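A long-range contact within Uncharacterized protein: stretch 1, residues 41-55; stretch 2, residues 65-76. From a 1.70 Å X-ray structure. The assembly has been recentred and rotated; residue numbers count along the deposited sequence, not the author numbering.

Stretch 1 (41-55) VKNLGGIGVPSTKVR
Stretch 2 (65-76) NWTVSLGPKEEK

Two antiparallel ladders join the stretches, with loops between them. Strand 51-55 runs against strand 65-70 at 150°, their axes 4.6 Å apart at closest approach. Strand 41-43 pairs with 75-76. The chain turns a corner at Pro 50.

In the longer ladder Val 54 pairs with Trp 66: Val 54 N to Trp 66 O and Trp 66 N to Val 54 O are both 2.9 Å. Thr 52 pairs with Val 68 in the same way, Thr 52 N to Val 68 O at 3.0 Å and Val 68 N to Thr 52 O at 2.9 Å. Lys 53 faces Thr 67, and Arg 55 faces Asn 65, as non-hydrogen-bonded pairs. The register then slips by one residue in a beta bulge. Val 49 pairs with Leu 70, with Val 49 N to Leu 70 O at 2.7 Å and Leu 70 N to Val 49 O at 2.9 Å. In the other ladder, Val 41 N to Lys 76 O and Lys 76 N to Val 41 O are each 2.9 Å. Asn 43 N donates to Glu 74 O at 2.9 Å.

Val 41, Val 49, Thr 52, Val 54, Trp 66, Val 68 and Leu 70 share one face. Val 41 (p) sets CG2 3.5 Å from CD1 of Leu 70 (m, t), whose end leans nearer stretch 1. Val 68 (m) turns one methyl to both valines: its CG2 lies 4.0 Å from CG2 of Val 54 (t) and 4.5 Å from Val 41 CG1. The Trp 66 ring (chi1 m, chi2 -97°) places CE3 4.0 Å from Val 54 CG1.

On the other face, Lys 42 (m, t, p, t) lies along extended Glu 75 (t, t). Lys 42 CG touches Glu 75 CG at 3.4 Å, and a long salt bridge joins Lys 42 NZ to Glu 75 OE2 at 3.9 Å.

Buried Asn 43 (t, chi2 4°) plugs the space between the loops. Its ND2 donates to Ile 47 O at 2.8 Å, and weakly to Gly 71 O at 3.2 Å and Leu 70 O at 3.3 Å. Its OD1 accepts from Gly 45 N at 3.0 Å.

Residues 71-74 form a type II turn, with Lys 73 at phi/psi 54/30. Glu 74 N bonds Gly 71 O at 3.1 Å; Glu 74 OE2 takes Gly 71 N at 2.7 Å. The Pro 72 ring bulges against the glycine loop, its CB 3.5 Å from Gly 46 O. Gly 48 leaves room there: its CA is 3.9 Å from Pro 72 CD, and a CB would sit 3.5 Å from Gly 71 CA.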

# COMPACT_ATOMS: atom_id res chain seq x y z
N VAL A 41 -4.21 -1.54 2.96
CA VAL A 41 -4.33 -2.69 2.07
C VAL A 41 -5.74 -3.25 2.19
O VAL A 41 -6.22 -3.51 3.30
CB VAL A 41 -3.27 -3.78 2.41
CG1 VAL A 41 -3.53 -4.34 3.80
CG2 VAL A 41 -3.29 -4.88 1.37
N LYS A 42 -6.42 -3.42 1.06
CA LYS A 42 -7.79 -3.91 1.09
C LYS A 42 -8.02 -5.07 0.14
O LYS A 42 -7.29 -5.25 -0.84
CB LYS A 42 -8.75 -2.77 0.72
CG LYS A 42 -8.40 -1.45 1.40
CD LYS A 42 -9.17 -0.27 0.83
CE LYS A 42 -10.61 -0.25 1.31
NZ LYS A 42 -11.30 1.03 0.95
N ASN A 43 -9.03 -5.87 0.45
CA ASN A 43 -9.43 -6.98 -0.40
C ASN A 43 -10.86 -6.61 -0.77
O ASN A 43 -11.77 -6.75 0.05
CB ASN A 43 -9.43 -8.31 0.34
CG ASN A 43 -9.90 -9.46 -0.54
OD1 ASN A 43 -10.17 -9.27 -1.73
ND2 ASN A 43 -10.00 -10.65 0.04
N LEU A 44 -11.05 -6.13 -1.99
CA LEU A 44 -12.38 -5.74 -2.45
C LEU A 44 -13.23 -6.93 -2.87
O LEU A 44 -14.43 -6.78 -3.08
CB LEU A 44 -12.25 -4.78 -3.63
CG LEU A 44 -11.29 -3.60 -3.46
CD1 LEU A 44 -11.18 -2.83 -4.77
CD2 LEU A 44 -11.77 -2.70 -2.33
N GLY A 45 -12.60 -8.09 -2.98
CA GLY A 45 -13.30 -9.29 -3.43
C GLY A 45 -14.07 -10.10 -2.40
O GLY A 45 -14.02 -9.83 -1.21
N GLY A 46 -14.79 -11.11 -2.89
CA GLY A 46 -15.59 -11.96 -2.03
C GLY A 46 -14.88 -13.22 -1.56
O GLY A 46 -15.46 -14.05 -0.85
N ILE A 47 -13.62 -13.38 -1.98
CA ILE A 47 -12.81 -14.52 -1.59
C ILE A 47 -11.64 -13.97 -0.79
O ILE A 47 -11.07 -12.95 -1.16
CB ILE A 47 -12.28 -15.29 -2.82
CG1 ILE A 47 -13.46 -15.81 -3.65
CG2 ILE A 47 -11.38 -16.43 -2.38
CD1 ILE A 47 -14.34 -16.80 -2.92
N GLY A 48 -11.31 -14.64 0.31
CA GLY A 48 -10.21 -14.16 1.13
C GLY A 48 -8.83 -14.48 0.60
O GLY A 48 -8.67 -15.26 -0.35
N VAL A 49 -7.83 -13.87 1.22
CA VAL A 49 -6.43 -14.05 0.86
C VAL A 49 -5.67 -14.43 2.12
O VAL A 49 -5.33 -13.57 2.93
CB VAL A 49 -5.83 -12.76 0.28
CG1 VAL A 49 -4.36 -12.97 -0.04
CG2 VAL A 49 -6.61 -12.36 -0.98
N PRO A 50 -5.42 -15.73 2.32
CA PRO A 50 -4.70 -16.23 3.49
C PRO A 50 -3.32 -15.62 3.69
O PRO A 50 -2.88 -15.40 4.82
CB PRO A 50 -4.63 -17.74 3.25
CG PRO A 50 -5.89 -18.00 2.47
CD PRO A 50 -5.92 -16.85 1.50
N SER A 51 -2.63 -15.34 2.59
CA SER A 51 -1.29 -14.78 2.69
C SER A 51 -0.81 -14.08 1.42
O SER A 51 -0.86 -14.64 0.33
CB SER A 51 -0.29 -15.89 3.04
OG SER A 51 1.01 -15.35 3.26
N THR A 52 -0.34 -12.85 1.57
CA THR A 52 0.21 -12.10 0.46
C THR A 52 1.22 -11.11 1.01
O THR A 52 1.17 -10.73 2.19
CB THR A 52 -0.87 -11.33 -0.35
OG1 THR A 52 -0.28 -10.82 -1.55
CG2 THR A 52 -1.43 -10.17 0.45
N LYS A 53 2.15 -10.70 0.16
CA LYS A 53 3.18 -9.78 0.59
C LYS A 53 2.91 -8.33 0.21
O LYS A 53 2.43 -8.03 -0.88
CB LYS A 53 4.53 -10.22 0.01
CG LYS A 53 4.97 -11.62 0.44
CD LYS A 53 6.33 -11.99 -0.13
CE LYS A 53 6.78 -13.37 0.34
NZ LYS A 53 8.12 -13.75 -0.22
N VAL A 54 3.22 -7.43 1.14
CA VAL A 54 3.07 -6.01 0.92
C VAL A 54 4.48 -5.44 1.08
O VAL A 54 5.22 -5.84 1.98
CB VAL A 54 2.12 -5.36 1.97
CG1 VAL A 54 2.04 -3.85 1.75
CG2 VAL A 54 0.73 -5.98 1.86
N ARG A 55 4.85 -4.53 0.18
CA ARG A 55 6.17 -3.94 0.21
C ARG A 55 6.09 -2.43 0.02
O ARG A 55 5.24 -1.93 -0.72
CB ARG A 55 7.05 -4.55 -0.89
CG ARG A 55 7.21 -6.07 -0.83
CD ARG A 55 8.10 -6.58 -1.97
NE ARG A 55 8.34 -8.02 -1.96
CZ ARG A 55 7.48 -8.94 -2.39
NH1 ARG A 55 6.29 -8.58 -2.86
NH2 ARG A 55 7.81 -10.23 -2.36
N ASN A 65 8.77 -4.57 4.56
CA ASN A 65 7.92 -5.61 4.02
C ASN A 65 7.02 -6.22 5.09
O ASN A 65 7.36 -6.26 6.27
CB ASN A 65 8.77 -6.70 3.34
CG ASN A 65 9.91 -7.19 4.21
OD1 ASN A 65 9.70 -7.67 5.32
ND2 ASN A 65 11.13 -7.06 3.70
N TRP A 66 5.85 -6.66 4.64
CA TRP A 66 4.84 -7.26 5.50
C TRP A 66 4.26 -8.47 4.79
O TRP A 66 4.27 -8.57 3.57
CB TRP A 66 3.67 -6.31 5.72
CG TRP A 66 3.94 -5.05 6.46
CD1 TRP A 66 3.73 -4.82 7.79
CD2 TRP A 66 4.36 -3.81 5.90
NE1 TRP A 66 3.98 -3.51 8.09
CE2 TRP A 66 4.37 -2.86 6.95
CE3 TRP A 66 4.73 -3.39 4.61
CZ2 TRP A 66 4.73 -1.52 6.75
CZ3 TRP A 66 5.09 -2.07 4.41
CH2 TRP A 66 5.09 -1.15 5.48
N THR A 67 3.73 -9.39 5.59
CA THR A 67 3.07 -10.58 5.08
C THR A 67 1.71 -10.48 5.76
O THR A 67 1.63 -10.59 6.99
CB THR A 67 3.79 -11.87 5.53
OG1 THR A 67 5.01 -12.01 4.80
CG2 THR A 67 2.92 -13.09 5.29
N VAL A 68 0.65 -10.26 5.00
CA VAL A 68 -0.67 -10.12 5.61
C VAL A 68 -1.73 -11.02 5.03
O VAL A 68 -1.56 -11.61 3.96
CB VAL A 68 -1.19 -8.67 5.52
CG1 VAL A 68 -0.16 -7.70 6.06
CG2 VAL A 68 -1.55 -8.33 4.09
N SER A 69 -2.83 -11.14 5.77
CA SER A 69 -3.97 -11.93 5.33
C SER A 69 -5.13 -10.96 5.29
O SER A 69 -5.17 -10.00 6.05
CB SER A 69 -4.27 -13.06 6.33
OG SER A 69 -4.61 -12.52 7.60
N LEU A 70 -6.07 -11.20 4.37
CA LEU A 70 -7.23 -10.33 4.25
C LEU A 70 -8.45 -11.11 3.84
O LEU A 70 -8.47 -11.73 2.77
CB LEU A 70 -6.99 -9.22 3.23
CG LEU A 70 -5.98 -8.13 3.60
CD1 LEU A 70 -5.65 -7.33 2.34
CD2 LEU A 70 -6.54 -7.24 4.69
N GLY A 71 -9.46 -11.10 4.69
CA GLY A 71 -10.69 -11.80 4.38
C GLY A 71 -11.45 -10.99 3.34
O GLY A 71 -11.03 -9.90 2.96
N PRO A 72 -12.58 -11.52 2.85
CA PRO A 72 -13.36 -10.78 1.86
C PRO A 72 -13.78 -9.41 2.38
O PRO A 72 -14.19 -9.27 3.54
CB PRO A 72 -14.54 -11.71 1.58
CG PRO A 72 -14.65 -12.53 2.83
CD PRO A 72 -13.22 -12.80 3.20
N LYS A 73 -13.66 -8.40 1.53
CA LYS A 73 -14.04 -7.04 1.89
C LYS A 73 -13.36 -6.54 3.17
O LYS A 73 -13.93 -5.73 3.89
CB LYS A 73 -15.56 -6.94 2.04
CG LYS A 73 -16.33 -7.14 0.74
CD LYS A 73 -17.82 -6.88 0.93
CE LYS A 73 -18.59 -6.97 -0.38
NZ LYS A 73 -20.06 -6.81 -0.19
N GLU A 74 -12.16 -7.03 3.45
CA GLU A 74 -11.45 -6.59 4.65
C GLU A 74 -10.34 -5.59 4.32
O GLU A 74 -9.78 -5.60 3.22
CB GLU A 74 -10.84 -7.79 5.40
CG GLU A 74 -10.24 -7.40 6.75
CD GLU A 74 -9.65 -8.57 7.53
OE1 GLU A 74 -9.28 -8.36 8.70
OE2 GLU A 74 -9.56 -9.69 6.98
N GLU A 75 -10.04 -4.72 5.27
CA GLU A 75 -9.00 -3.72 5.09
C GLU A 75 -8.10 -3.70 6.31
O GLU A 75 -8.57 -3.89 7.43
CB GLU A 75 -9.61 -2.32 4.89
CG GLU A 75 -8.56 -1.22 4.75
CD GLU A 75 -9.17 0.17 4.61
OE1 GLU A 75 -8.39 1.14 4.46
OE2 GLU A 75 -10.41 0.30 4.65
N LYS A 76 -6.82 -3.49 6.09
CA LYS A 76 -5.87 -3.41 7.19
C LYS A 76 -4.98 -2.20 6.98
O LYS A 76 -4.66 -1.84 5.84
CB LYS A 76 -5.03 -4.68 7.28
CG LYS A 76 -5.78 -5.87 7.87
CD LYS A 76 -4.90 -7.11 7.99
CE LYS A 76 -5.67 -8.23 8.69
NZ LYS A 76 -4.91 -9.51 8.77